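Side-chain contacts in Asp/Glu-specific dipeptidyl-peptidase (Flavobacterium psychrophilum, PDB 5JXF), which removes dipeptides from the N-terminus of oligopeptides, with strict specificity for an acidic residue at the P1 position: residues Met40-Leu45 and Val142-Val147; Ala149-Gly154 and Thr173-Ser178; Thr159-Lys164 and Leu560-Met565; Glu163-Ile168 and Asn196-Phe201; Glu182-Asn187 and Asn249-Tyr254. All coordinates share one frame; numbering follows the deposited sequence.

Interaction 1. Residues Met40-Leu45 and Val142-Val147; sequences MWIPSL and VSINDV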
# COMPACT_ATOMS: atom_id res chain seq x y z
N MET A 40 19.78 21.31 10.38
CA MET A 40 20.05 22.07 9.17
C MET A 40 21.00 23.22 9.53
O MET A 40 20.58 24.21 10.13
CB MET A 40 18.76 22.61 8.54
CG MET A 40 17.65 21.58 8.36
SD MET A 40 16.02 22.29 8.00
CE MET A 40 15.14 20.82 7.40
N TRP A 41 22.26 23.08 9.15
CA TRP A 41 23.33 23.91 9.71
C TRP A 41 23.78 25.04 8.79
O TRP A 41 23.86 24.90 7.58
CB TRP A 41 24.52 23.01 10.06
CG TRP A 41 24.08 21.84 10.88
CD1 TRP A 41 23.79 20.57 10.44
CD2 TRP A 41 23.81 21.84 12.29
NE1 TRP A 41 23.39 19.78 11.48
CE2 TRP A 41 23.38 20.54 12.63
CE3 TRP A 41 23.89 22.81 13.29
CZ2 TRP A 41 23.05 20.18 13.94
CZ3 TRP A 41 23.56 22.46 14.58
CH2 TRP A 41 23.14 21.16 14.90
N ILE A 42 24.07 26.18 9.40
CA ILE A 42 24.63 27.31 8.69
C ILE A 42 26.03 26.94 8.25
O ILE A 42 26.87 26.61 9.07
CB ILE A 42 24.66 28.57 9.58
CG1 ILE A 42 23.25 28.86 10.08
CG2 ILE A 42 25.21 29.75 8.80
CD1 ILE A 42 23.17 29.98 11.07
N PRO A 43 26.28 26.99 6.93
CA PRO A 43 27.46 26.36 6.36
C PRO A 43 28.78 26.99 6.82
O PRO A 43 29.83 26.36 6.69
CB PRO A 43 27.27 26.55 4.85
CG PRO A 43 25.83 26.86 4.68
CD PRO A 43 25.44 27.62 5.90
N SER A 44 28.73 28.21 7.34
CA SER A 44 29.94 28.85 7.83
C SER A 44 30.25 28.44 9.28
O SER A 44 31.25 28.86 9.85
CB SER A 44 29.80 30.38 7.74
OG SER A 44 28.64 30.83 8.43
N LEU A 45 29.40 27.60 9.87
CA LEU A 45 29.61 27.23 11.27
C LEU A 45 29.86 25.75 11.46
O LEU A 45 29.58 25.21 12.51
CB LEU A 45 28.40 27.63 12.11
CG LEU A 45 28.15 29.13 12.20
CD1 LEU A 45 27.08 29.38 13.25
CD2 LEU A 45 29.44 29.90 12.52
N VAL A 142 27.51 34.92 -1.82
CA VAL A 142 28.91 35.40 -1.78
C VAL A 142 29.47 35.20 -0.38
O VAL A 142 30.55 34.66 -0.21
CB VAL A 142 29.01 36.89 -2.20
CG1 VAL A 142 30.48 37.40 -2.13
CG2 VAL A 142 28.46 37.06 -3.63
N SER A 143 28.71 35.61 0.63
CA SER A 143 29.21 35.58 2.00
C SER A 143 28.07 35.62 3.00
O SER A 143 26.99 36.10 2.69
CB SER A 143 30.17 36.76 2.24
OG SER A 143 29.44 37.98 2.35
N ILE A 144 28.35 35.13 4.20
CA ILE A 144 27.37 34.99 5.28
C ILE A 144 27.85 35.79 6.50
O ILE A 144 28.86 35.45 7.11
CB ILE A 144 27.18 33.51 5.65
CG1 ILE A 144 26.63 32.74 4.44
CG2 ILE A 144 26.24 33.35 6.83
CD1 ILE A 144 26.61 31.24 4.63
N ASN A 145 27.12 36.84 6.84
CA ASN A 145 27.63 37.82 7.80
C ASN A 145 26.68 38.13 8.96
O ASN A 145 25.59 38.67 8.77
CB ASN A 145 27.97 39.11 7.06
CG ASN A 145 28.81 38.85 5.83
OD1 ASN A 145 28.30 38.55 4.75
ND2 ASN A 145 30.12 38.94 5.99
N ASP A 146 27.10 37.78 10.16
CA ASP A 146 26.29 38.06 11.34
C ASP A 146 26.18 39.57 11.58
O ASP A 146 27.19 40.28 11.61
CB ASP A 146 26.88 37.38 12.57
CG ASP A 146 25.94 37.41 13.76
OD1 ASP A 146 25.14 38.37 13.89
OD2 ASP A 146 25.99 36.47 14.58
N VAL A 147 24.95 40.04 11.75
CA VAL A 147 24.69 41.46 11.98
C VAL A 147 23.68 41.67 13.10
O VAL A 147 22.95 42.66 13.10
CB VAL A 147 24.18 42.16 10.70
CG1 VAL A 147 25.28 42.24 9.64
CG2 VAL A 147 22.97 41.43 10.16

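Interaction 2. Residues Ala149-Gly154 and Thr173-Ser178; sequences AQILDG and TKVTAS. Unlike the reference sequence in segment 149-154: Ile151 (reference Val).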
# COMPACT_ATOMS: atom_id res chain seq x y z
N ALA A 149 24.04 42.43 16.42
CA ALA A 149 24.28 43.66 17.17
C ALA A 149 23.74 44.89 16.44
O ALA A 149 23.06 45.72 17.04
CB ALA A 149 25.77 43.84 17.44
N GLN A 150 24.01 44.97 15.15
CA GLN A 150 23.55 46.11 14.36
C GLN A 150 22.03 46.16 14.23
O GLN A 150 21.45 47.23 14.12
CB GLN A 150 24.20 46.09 12.98
CG GLN A 150 25.68 45.67 12.99
CD GLN A 150 26.35 45.83 11.64
OE1 GLN A 150 26.04 46.75 10.88
NE2 GLN A 150 27.27 44.92 11.32
N ILE A 151 21.39 44.99 14.26
CA ILE A 151 19.95 44.93 14.05
C ILE A 151 19.19 45.18 15.36
O ILE A 151 18.21 45.93 15.37
CB ILE A 151 19.54 43.56 13.43
CG1 ILE A 151 20.19 43.38 12.04
CG2 ILE A 151 18.03 43.41 13.34
CD1 ILE A 151 19.85 44.45 11.04
N LEU A 152 19.64 44.58 16.46
CA LEU A 152 18.98 44.77 17.75
C LEU A 152 19.45 46.03 18.47
O LEU A 152 19.17 46.22 19.65
CB LEU A 152 19.21 43.56 18.66
CG LEU A 152 18.66 42.24 18.13
CD1 LEU A 152 18.90 41.14 19.14
CD2 LEU A 152 17.18 42.39 17.79
N ASP A 153 20.16 46.88 17.75
CA ASP A 153 20.65 48.12 18.31
C ASP A 153 19.49 49.03 18.72
O ASP A 153 18.84 49.65 17.88
CB ASP A 153 21.57 48.83 17.32
CG ASP A 153 22.04 50.18 17.81
OD1 ASP A 153 22.91 50.22 18.71
OD2 ASP A 153 21.54 51.21 17.30
N GLY A 154 19.22 49.07 20.03
CA GLY A 154 18.24 49.98 20.58
C GLY A 154 16.85 49.40 20.77
O GLY A 154 15.90 50.12 21.05
N THR A 173 16.78 47.73 7.09
CA THR A 173 16.92 48.58 5.91
C THR A 173 18.23 49.39 5.98
O THR A 173 18.89 49.63 4.98
CB THR A 173 15.71 49.52 5.76
OG1 THR A 173 14.53 48.74 5.55
CG2 THR A 173 15.90 50.46 4.57
N LYS A 174 18.61 49.72 7.20
CA LYS A 174 19.81 50.51 7.47
C LYS A 174 21.06 49.68 7.10
O LYS A 174 21.91 50.12 6.30
CB LYS A 174 19.76 50.95 8.95
CG LYS A 174 21.01 51.55 9.63
CD LYS A 174 20.70 51.56 11.24
CE LYS A 174 22.07 51.94 11.93
NZ LYS A 174 22.37 50.39 12.12
N VAL A 175 21.15 48.46 7.60
CA VAL A 175 22.29 47.62 7.27
C VAL A 175 22.31 47.16 5.80
O VAL A 175 23.37 47.15 5.16
CB VAL A 175 22.35 46.40 8.20
CG1 VAL A 175 23.46 45.47 7.80
CG2 VAL A 175 22.54 46.88 9.62
N THR A 176 21.14 46.81 5.27
CA THR A 176 21.05 46.29 3.90
C THR A 176 21.66 47.30 2.92
O THR A 176 22.37 46.94 1.97
CB THR A 176 19.57 45.99 3.54
OG1 THR A 176 19.08 44.95 4.40
CG2 THR A 176 19.43 45.55 2.11
N ALA A 177 21.41 48.58 3.18
CA ALA A 177 21.87 49.67 2.32
C ALA A 177 23.36 49.93 2.52
O ALA A 177 24.08 50.36 1.60
CB ALA A 177 21.06 50.95 2.63
N SER A 178 23.81 49.65 3.74
CA SER A 178 25.13 50.06 4.19
C SER A 178 26.22 49.00 4.01
O SER A 178 27.34 49.33 3.62
CB SER A 178 25.03 50.45 5.66
OG SER A 178 26.20 50.11 6.37

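Interaction 3. Residues Thr159-Lys164 and Leu560-Met565; sequences TSETEK and LQRIYM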
# COMPACT_ATOMS: atom_id res chain seq x y z
N THR A 159 11.22 50.02 23.72
CA THR A 159 9.87 50.08 23.10
C THR A 159 8.72 49.16 23.55
O THR A 159 8.46 48.99 24.80
CB THR A 159 10.14 49.96 21.60
OG1 THR A 159 11.21 50.89 21.40
CG2 THR A 159 8.98 50.63 20.77
N SER A 160 7.97 48.63 22.57
CA SER A 160 6.56 48.25 22.74
C SER A 160 6.29 47.10 21.81
O SER A 160 5.44 47.19 20.91
CB SER A 160 5.63 49.44 22.45
OG SER A 160 5.13 49.46 21.12
N GLU A 161 7.06 46.03 22.03
CA GLU A 161 7.15 44.85 21.17
C GLU A 161 6.91 44.99 19.65
O GLU A 161 7.73 44.52 18.87
CB GLU A 161 6.23 43.76 21.72
CG GLU A 161 7.03 42.57 22.24
CD GLU A 161 6.32 41.76 23.30
OE1 GLU A 161 5.06 41.72 23.29
OE2 GLU A 161 7.02 41.15 24.14
N THR A 162 5.80 45.61 19.24
CA THR A 162 5.51 45.77 17.82
C THR A 162 6.26 46.99 17.23
O THR A 162 6.64 46.96 16.05
CB THR A 162 3.98 45.92 17.54
OG1 THR A 162 3.67 45.37 16.24
CG2 THR A 162 3.56 47.38 17.55
N GLU A 163 6.44 48.05 18.02
CA GLU A 163 7.23 49.15 17.48
C GLU A 163 8.70 48.86 17.74
O GLU A 163 9.58 49.58 17.27
CB GLU A 163 6.80 50.53 18.00
CG GLU A 163 6.91 51.53 16.82
CD GLU A 163 5.98 52.72 16.86
OE1 GLU A 163 6.49 53.86 17.03
OE2 GLU A 163 4.76 52.52 16.69
N LYS A 164 8.94 47.77 18.45
CA LYS A 164 10.25 47.15 18.51
C LYS A 164 10.58 46.49 17.15
O LYS A 164 11.70 46.60 16.65
CB LYS A 164 10.29 46.12 19.64
CG LYS A 164 11.45 46.33 20.60
CD LYS A 164 11.27 45.57 21.92
CE LYS A 164 12.00 44.22 21.87
NZ LYS A 164 12.08 43.60 23.23
N LEU A 560 6.46 35.69 22.47
CA LEU A 560 6.66 34.65 23.45
C LEU A 560 7.53 33.52 22.87
O LEU A 560 8.40 32.97 23.55
CB LEU A 560 5.31 34.13 23.92
CG LEU A 560 4.45 34.91 24.92
CD1 LEU A 560 3.07 34.31 24.93
CD2 LEU A 560 5.05 34.90 26.32
N GLN A 561 7.30 33.20 21.60
CA GLN A 561 8.06 32.17 20.90
C GLN A 561 9.54 32.57 20.75
O GLN A 561 10.44 31.74 20.86
CB GLN A 561 7.44 31.88 19.53
CG GLN A 561 8.12 30.78 18.74
CD GLN A 561 8.19 29.47 19.50
OE1 GLN A 561 7.16 28.89 19.85
NE2 GLN A 561 9.41 29.00 19.75
N ARG A 562 9.77 33.86 20.51
CA ARG A 562 11.13 34.39 20.47
C ARG A 562 11.86 34.12 21.78
O ARG A 562 13.04 33.74 21.78
CB ARG A 562 11.11 35.89 20.17
CG ARG A 562 12.48 36.56 20.21
CD ARG A 562 12.43 38.01 19.72
NE ARG A 562 11.77 38.89 20.67
CZ ARG A 562 10.53 39.35 20.54
NH1 ARG A 562 9.81 39.01 19.48
NH2 ARG A 562 10.00 40.14 21.46
N ILE A 563 11.17 34.30 22.91
CA ILE A 563 11.76 34.12 24.23
C ILE A 563 11.90 32.64 24.57
O ILE A 563 12.90 32.22 25.17
CB ILE A 563 10.92 34.80 25.32
CG1 ILE A 563 10.87 36.30 25.09
CG2 ILE A 563 11.47 34.49 26.71
CD1 ILE A 563 10.03 37.03 26.11
N TYR A 564 10.90 31.86 24.18
CA TYR A 564 10.93 30.42 24.37
C TYR A 564 12.16 29.83 23.67
O TYR A 564 12.82 28.94 24.21
CB TYR A 564 9.64 29.79 23.84
CG TYR A 564 9.43 28.34 24.22
CD1 TYR A 564 10.04 27.78 25.34
CD2 TYR A 564 8.64 27.51 23.43
CE1 TYR A 564 9.85 26.46 25.67
CE2 TYR A 564 8.45 26.18 23.75
CZ TYR A 564 9.05 25.66 24.86
OH TYR A 564 8.85 24.33 25.17
N MET A 565 12.46 30.35 22.48
CA MET A 565 13.61 29.90 21.70
C MET A 565 14.91 30.19 22.45
O MET A 565 15.75 29.31 22.63
CB MET A 565 13.62 30.58 20.33
CG MET A 565 14.61 30.01 19.32
SD MET A 565 14.26 28.28 18.89
CE MET A 565 15.69 27.47 19.59

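Interaction 4. Residues Glu163-Ile168 and Asn196-Phe201; sequences EKQNKI and NQYILF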
# COMPACT_ATOMS: atom_id res chain seq x y z
N GLU A 163 6.44 48.05 18.02
CA GLU A 163 7.23 49.15 17.48
C GLU A 163 8.70 48.86 17.74
O GLU A 163 9.58 49.58 17.27
CB GLU A 163 6.80 50.53 18.00
CG GLU A 163 6.91 51.53 16.82
CD GLU A 163 5.98 52.72 16.86
OE1 GLU A 163 6.49 53.86 17.03
OE2 GLU A 163 4.76 52.52 16.69
N LYS A 164 8.94 47.77 18.45
CA LYS A 164 10.25 47.15 18.51
C LYS A 164 10.58 46.49 17.15
O LYS A 164 11.70 46.60 16.65
CB LYS A 164 10.29 46.12 19.64
CG LYS A 164 11.45 46.33 20.60
CD LYS A 164 11.27 45.57 21.92
CE LYS A 164 12.00 44.22 21.87
NZ LYS A 164 12.08 43.60 23.23
N GLN A 165 9.58 45.81 16.57
CA GLN A 165 9.70 45.18 15.25
C GLN A 165 9.82 46.23 14.16
O GLN A 165 10.52 46.06 13.15
CB GLN A 165 8.48 44.29 14.98
CG GLN A 165 8.61 42.88 15.48
CD GLN A 165 9.73 42.15 14.78
OE1 GLN A 165 10.05 42.45 13.62
NE2 GLN A 165 10.34 41.19 15.46
N ASN A 166 9.08 47.30 14.39
CA ASN A 166 9.14 48.56 13.68
C ASN A 166 10.52 49.18 13.65
O ASN A 166 10.95 49.64 12.60
CB ASN A 166 8.11 49.47 14.33
CG ASN A 166 6.82 49.55 13.57
OD1 ASN A 166 6.25 50.67 13.42
ND2 ASN A 166 6.52 48.46 12.81
N LYS A 167 11.22 49.18 14.79
CA LYS A 167 12.60 49.69 14.82
C LYS A 167 13.56 48.68 14.17
O LYS A 167 14.51 49.05 13.48
CB LYS A 167 13.03 50.01 16.27
CG LYS A 167 14.56 50.10 16.52
N ILE A 168 13.30 47.40 14.41
CA ILE A 168 14.04 46.32 13.76
C ILE A 168 14.06 46.51 12.25
O ILE A 168 15.12 46.47 11.64
CB ILE A 168 13.45 44.95 14.13
CG1 ILE A 168 13.96 44.51 15.50
CG2 ILE A 168 13.75 43.91 13.06
CD1 ILE A 168 13.39 43.18 15.97
N ASN A 196 16.36 35.99 17.70
CA ASN A 196 17.53 36.08 18.56
C ASN A 196 18.82 36.34 17.78
O ASN A 196 19.86 36.62 18.37
CB ASN A 196 17.69 34.80 19.38
CG ASN A 196 16.67 34.69 20.49
OD1 ASN A 196 16.80 35.33 21.53
ND2 ASN A 196 15.66 33.85 20.28
N GLN A 197 18.75 36.24 16.46
CA GLN A 197 19.94 36.41 15.64
C GLN A 197 19.59 36.95 14.26
O GLN A 197 18.56 36.59 13.69
CB GLN A 197 20.71 35.08 15.53
CG GLN A 197 21.98 35.16 14.69
CD GLN A 197 22.78 33.87 14.67
OE1 GLN A 197 22.32 32.83 15.14
NE2 GLN A 197 23.99 33.94 14.14
N TYR A 198 20.43 37.81 13.72
CA TYR A 198 20.22 38.37 12.39
C TYR A 198 21.48 38.24 11.55
O TYR A 198 22.57 38.66 11.97
CB TYR A 198 19.77 39.83 12.48
CG TYR A 198 18.40 40.01 13.09
CD1 TYR A 198 18.23 40.08 14.47
CD2 TYR A 198 17.27 40.08 12.28
CE1 TYR A 198 16.97 40.24 15.03
CE2 TYR A 198 16.01 40.24 12.83
CZ TYR A 198 15.86 40.32 14.21
OH TYR A 198 14.61 40.47 14.75
N ILE A 199 21.32 37.65 10.36
CA ILE A 199 22.44 37.40 9.47
C ILE A 199 22.19 38.01 8.10
O ILE A 199 21.11 37.82 7.53
CB ILE A 199 22.71 35.91 9.28
CG1 ILE A 199 23.13 35.27 10.60
CG2 ILE A 199 23.75 35.68 8.20
CD1 ILE A 199 23.15 33.74 10.55
N LEU A 200 23.19 38.72 7.59
CA LEU A 200 23.13 39.31 6.25
C LEU A 200 23.89 38.48 5.23
O LEU A 200 25.03 38.08 5.45
CB LEU A 200 23.70 40.74 6.25
CG LEU A 200 23.78 41.46 4.89
CD1 LEU A 200 23.65 42.97 5.09
CD2 LEU A 200 25.07 41.16 4.13
N PHE A 201 23.24 38.29 4.09
CA PHE A 201 23.79 37.54 2.98
C PHE A 201 24.07 38.49 1.82
O PHE A 201 23.17 39.14 1.30
CB PHE A 201 22.81 36.44 2.53
CG PHE A 201 22.64 35.33 3.53
CD1 PHE A 201 21.91 35.54 4.69
CD2 PHE A 201 23.18 34.08 3.29
CE1 PHE A 201 21.74 34.52 5.62
CE2 PHE A 201 23.02 33.05 4.21
CZ PHE A 201 22.29 33.27 5.38

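Interaction 5. Residues Glu182-Asn187 and Asn249-Tyr254; sequences EAWQEN and NHPAAY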
# COMPACT_ATOMS: atom_id res chain seq x y z
N GLU A 182 29.85 44.44 -3.79
CA GLU A 182 30.15 44.98 -5.11
C GLU A 182 28.89 45.59 -5.72
O GLU A 182 27.79 45.36 -5.21
CB GLU A 182 30.75 43.89 -6.02
CG GLU A 182 32.00 43.23 -5.46
CD GLU A 182 33.22 44.16 -5.45
OE1 GLU A 182 33.22 45.16 -6.19
OE2 GLU A 182 34.18 43.88 -4.70
N ALA A 183 29.05 46.33 -6.81
CA ALA A 183 27.92 47.01 -7.45
C ALA A 183 26.87 46.06 -8.03
O ALA A 183 25.71 46.42 -8.17
CB ALA A 183 28.42 47.90 -8.55
N TRP A 184 27.29 44.85 -8.38
CA TRP A 184 26.40 43.95 -9.09
C TRP A 184 25.70 43.02 -8.10
O TRP A 184 24.84 42.22 -8.46
CB TRP A 184 27.18 43.16 -10.16
CG TRP A 184 28.32 42.33 -9.65
CD1 TRP A 184 28.26 41.03 -9.23
CD2 TRP A 184 29.70 42.73 -9.53
NE1 TRP A 184 29.50 40.60 -8.84
CE2 TRP A 184 30.40 41.62 -9.01
CE3 TRP A 184 30.40 43.91 -9.80
CZ2 TRP A 184 31.78 41.65 -8.77
CZ3 TRP A 184 31.77 43.95 -9.55
CH2 TRP A 184 32.45 42.82 -9.04
N GLN A 185 26.07 43.19 -6.84
CA GLN A 185 25.58 42.33 -5.79
C GLN A 185 24.48 42.99 -4.99
O GLN A 185 24.26 44.20 -5.08
CB GLN A 185 26.73 41.93 -4.86
CG GLN A 185 27.83 41.16 -5.59
CD GLN A 185 29.08 40.98 -4.74
OE1 GLN A 185 29.30 41.69 -3.74
NE2 GLN A 185 29.91 40.03 -5.13
N GLU A 186 23.82 42.17 -4.18
CA GLU A 186 22.69 42.58 -3.35
C GLU A 186 22.80 42.01 -1.94
O GLU A 186 23.25 40.88 -1.74
CB GLU A 186 21.36 42.13 -3.97
CG GLU A 186 20.95 42.91 -5.19
CD GLU A 186 19.83 42.23 -5.95
OE1 GLU A 186 18.77 41.93 -5.31
OE2 GLU A 186 20.01 41.98 -7.16
N ASN A 187 22.37 42.81 -0.97
CA ASN A 187 22.29 42.37 0.41
C ASN A 187 20.87 41.96 0.77
O ASN A 187 19.92 42.52 0.23
CB ASN A 187 22.78 43.47 1.32
CG ASN A 187 24.23 43.75 1.12
OD1 ASN A 187 24.96 42.87 0.63
ND2 ASN A 187 24.69 44.95 1.48
N ASN A 249 30.84 38.52 -16.79
CA ASN A 249 30.45 37.38 -15.97
C ASN A 249 29.57 37.79 -14.79
O ASN A 249 29.67 37.23 -13.69
CB ASN A 249 31.67 36.63 -15.48
CG ASN A 249 31.38 35.16 -15.19
OD1 ASN A 249 30.66 34.51 -15.95
ND2 ASN A 249 31.92 34.63 -14.09
N HIS A 250 28.71 38.77 -15.02
CA HIS A 250 27.91 39.39 -13.98
C HIS A 250 26.43 39.26 -14.32
O HIS A 250 26.08 39.10 -15.49
CB HIS A 250 28.27 40.89 -13.83
CG HIS A 250 29.59 41.12 -13.18
ND1 HIS A 250 30.26 42.33 -13.26
CD2 HIS A 250 30.38 40.32 -12.43
CE1 HIS A 250 31.40 42.25 -12.60
NE2 HIS A 250 31.49 41.04 -12.07
N PRO A 251 25.56 39.36 -13.31
CA PRO A 251 24.11 39.35 -13.54
C PRO A 251 23.66 40.36 -14.57
O PRO A 251 24.12 41.50 -14.61
CB PRO A 251 23.54 39.70 -12.16
CG PRO A 251 24.54 39.18 -11.21
CD PRO A 251 25.88 39.41 -11.87
N ALA A 252 22.75 39.92 -15.43
CA ALA A 252 22.17 40.75 -16.45
C ALA A 252 20.75 40.29 -16.75
O ALA A 252 20.46 39.08 -16.78
CB ALA A 252 23.01 40.72 -17.70
N ALA A 253 19.85 41.25 -16.94
CA ALA A 253 18.53 40.95 -17.46
C ALA A 253 18.72 40.28 -18.81
O ALA A 253 19.81 40.33 -19.39
CB ALA A 253 17.69 42.21 -17.57
N TYR A 254 17.67 39.63 -19.30
CA TYR A 254 17.77 38.85 -20.53
C TYR A 254 18.27 39.67 -21.73
O TYR A 254 17.88 40.82 -21.92
CB TYR A 254 16.41 38.25 -20.87
CG TYR A 254 16.35 37.74 -22.28
CD1 TYR A 254 17.04 36.60 -22.65
CD2 TYR A 254 15.61 38.41 -23.24
CE1 TYR A 254 16.99 36.13 -23.95
CE2 TYR A 254 15.55 37.95 -24.54
CZ TYR A 254 16.24 36.81 -24.89
OH TYR A 254 16.19 36.35 -26.19

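Interaction 1. Residues Met40-Leu45 and Val142-Val147
Ile144 meets three consecutive residues of the 40-45 loop: Ile42, Pro43 and Ser44. The apolar part is divided between its two branches. Its CD1 methyl comes within 4.0 Å of Pro43 CD, the two side chains crossing at about a right angle, and its CG2 methyl lies 4.2 Å from Ile42 CG2. Because CG2 stands anti to the backbone N while CG1 lies beside that N (chi1 -62°), the branches spread apart and one residue can serve several partners. Isoleucine suits this place, being branched at CB as strands readily accept, with two branches long enough to meet neighbouring residues.

The second kind of contact is packing on a polar atom: Ser44 OG rests 3.8 Å from Ile144 CG2. Within the loop, the backbone bond from Leu45 N to Ile42 O (2.8 Å) closes a tight turn, to which the fixed phi of Pro43 is well suited.

Tyr67 OH is hydrogen-bonded to Ile144 N, and Ser44 touches the Tyr67 side chain. Strand 138-146 pairs with strand 197-214, whose Ile199 and Phe201 also pack on Ile144, whereas the backbone of Trp41 is hydrogen-bonded to that of Val587 on strand 586-591 of the other large sheet, its indole lying against helix 49-57.

Interaction 2. Residues Ala149-Gly154 and Thr173-Ser178
Gln150 and Ile151 of the short helix 148-151 pack against Val175 near the end of helix 162-178, a helix-helix contact on the outside of the barrel-like sheet that contains strand 197-214. Gln150 comes first. Its CB lies 3.8 Å from Val175 CG2; the chain runs on extended, and its OE1 lies 3.7 Å from the same methyl, so glutamine packs with both its CB and its amide oxygen, at the partly exposed border. The backbone oxygen Gln150 O, which takes a weak hydrogen bond from Asn171 ND2, has Lys174 NZ at 3.9 Å, too long for more than a loose electrostatic attraction.

Ile151 is buried. Its CD1 reaches Val175 CG2 at 3.9 Å, crossing the valine at about a right angle; the valine of the reference sequence has no such atom. Val175 offers CG2 because CG1 is turned anti to the backbone N (chi1 176°), where it can pack on Leu200; Tyr198 of the same strand is touched by Ile151.

Beyond the helix end, Asn171 ND2 also holds Asp153 O by a hydrogen bond. At this exposed border Asp153 OD2 stands 5.3 Å from Lys174 NZ, opposite charges beyond a salt bridge.

Interaction 3. Residues Thr159-Lys164 and Leu560-Met565
Arg562 reaches out from helix 547-571 to meet Glu161 and Lys164 at the start of helix 162-178, and its NH2 makes the approaches to both. The van der Waals part is small: Glu161 CG lies 3.9 Å from Arg562 NH2, at the edge of the guanidinium and in its plane. The two side chains slide past each other in opposite directions, so that the aliphatic part of the glutamate, and not its carboxylate, comes nearest. Glu161 also packs on Ala559 of the same helix as Arg562.

The electrostatic part is correspondingly loose. Glu161 OE2 is 4.1 Å from Arg562 NH2, beyond a salt bridge, and the carboxylate and guanidinium planes stand 70° apart, a poor setting for paired bonds. Lys164 NZ approaches the same nitrogen obliquely at 4.4 Å. The two positive charges would probably repel each other somewhat, and the nearby carboxylate is likely to offset part of this. Long, flexible charged residues fit such a surface, where water can share in solvating them.

Torsions explain the reach. Arg562 leaves its helix with CG anti to the backbone N (chi1 176°), runs out extended, then bends at chi3 (72°) to turn the guanidinium toward Glu161.

Helix 547-571 belongs to a run of long helices, with Leu560 facing helix 386-415 and Tyr564 packed edge-to-face on Phe371. The arrangement is a peripheral contact between that helical part, characteristic of S46 peptidases, and a helix carried by the chymotrypsin-like part.

Interaction 4. Residues Glu163-Ile168 and Asn196-Phe201
Just ahead of Tyr198, whose hydroxyl meets Ile168, the amide nitrogen Asn196 ND2 is gripped by two backbone oxygens, those of Phe193 and Arg562. Asparagine suits this spot because one short amide can bind a turn of its own chain and a helix beyond it. Tyr198 is itself held by its backbone: Tyr198 N bonds to Thr148 OG1, and Tyr198 also makes a backbone bond with Val147.

From this fixed base the ring reaches across to helix 162-178. Its CG lies anti to the carbonyl carbon, beside the backbone N (chi1 -68°), which sends the ring out from the strand. Tyr198 OH presses on Ile168 CD1 at 3.2 Å, close for a methyl against an oxygen, with Ile168 CG2 at 3.9 Å from the same OH. The methyl CD1 approaches the ring obliquely and lies 4.2 Å from Tyr198 CZ.

Here a helix lies over one side of the antiparallel sheet of the chymotrypsin-like part, joined to strand 197-214 by a tyrosine long enough to cross between them, while the branched Ile168 brings two methyls to its hydroxyl end. With an alanine in place of Ile168, CD1 and CG2 would be gone, and the end of the Tyr198 ring would probably lose its support on this helix and face a gap. Gln165 NE2 stands 4.4 Å from Tyr198 OH, at the border of the contact. Leu152 packs on the same ring.

Interaction 5. Residues Glu182-Asn187 and Asn249-Tyr254
His250 opens the contact by laying its ring flat over Trp184 in a face-to-face stack. The centroids of the imidazole and the six-membered ring of the indole are 3.7 Å apart, with the planes at 18°. His250 NE2 sits over the centre of the indole, 3.3 Å from Trp184 CE2, while His250 CE1 lies 3.4 Å from Trp184 CE3. Histidine suits the place as a flat ring small enough to lie within the indole outline, and its backbone N is tied to Asn246 OD1.

Pro251 follows, adding apolar contact beside the stack. Its CD is 3.9 Å from Trp184 CD1, approached obliquely, and its CG is 4.1 Å from the backbone oxygen Trp184 O.

Trp184 receives both from within a type I turn, Glu182 to Gln185. With its CG between the backbone N and the carbonyl carbon (chi1 59°), the indole folds back so that Glu182 CB lies over the face opposite His250, toward the rim. The turn is closed by Gln185 N to Glu182 O at 3.2 Å, and again by Glu182 N to Gln185 OE1 at 2.8 Å, nearly straight at 166°. Tryptophan suits the position because its broad indole gives a face to the imidazole while NE1 bonds to Glu204 OE2, which also takes a hydrogen bond from Gln185 NE2. A leucine in place of Trp184 would probably leave His250 without a flat partner and Glu204 OE2 with one donor fewer.

The arrangement is an aromatic stack between surface loops of a beta-barrel-like sheet, joining the turn before strand 186-192 to the loop between strands 239-245 and 259-260.

In the fold
From the N terminus, interaction 1 closes first, drawing the 40-45 loop onto strand 138-146 across 96 intervening residues. Interaction 2 opens just afterwards and folds helix 148-151 against helix 162-178. Interactions 3 and 4 start inside that short loop, share Glu163 and Lys164, and so both cross interaction 2; interaction 4 ends on strand 197-214, whereas interaction 3 runs on to helix 547-571 and encloses interaction 5. Interactions 4 and 5 cross each other. Strand 197-214, paired with strands 138-146 and 186-192, links interactions 1, 4 and 5 through one sheet; helix 162-178 links interactions 2, 3 and 4, with interaction 3 extending to the helical part.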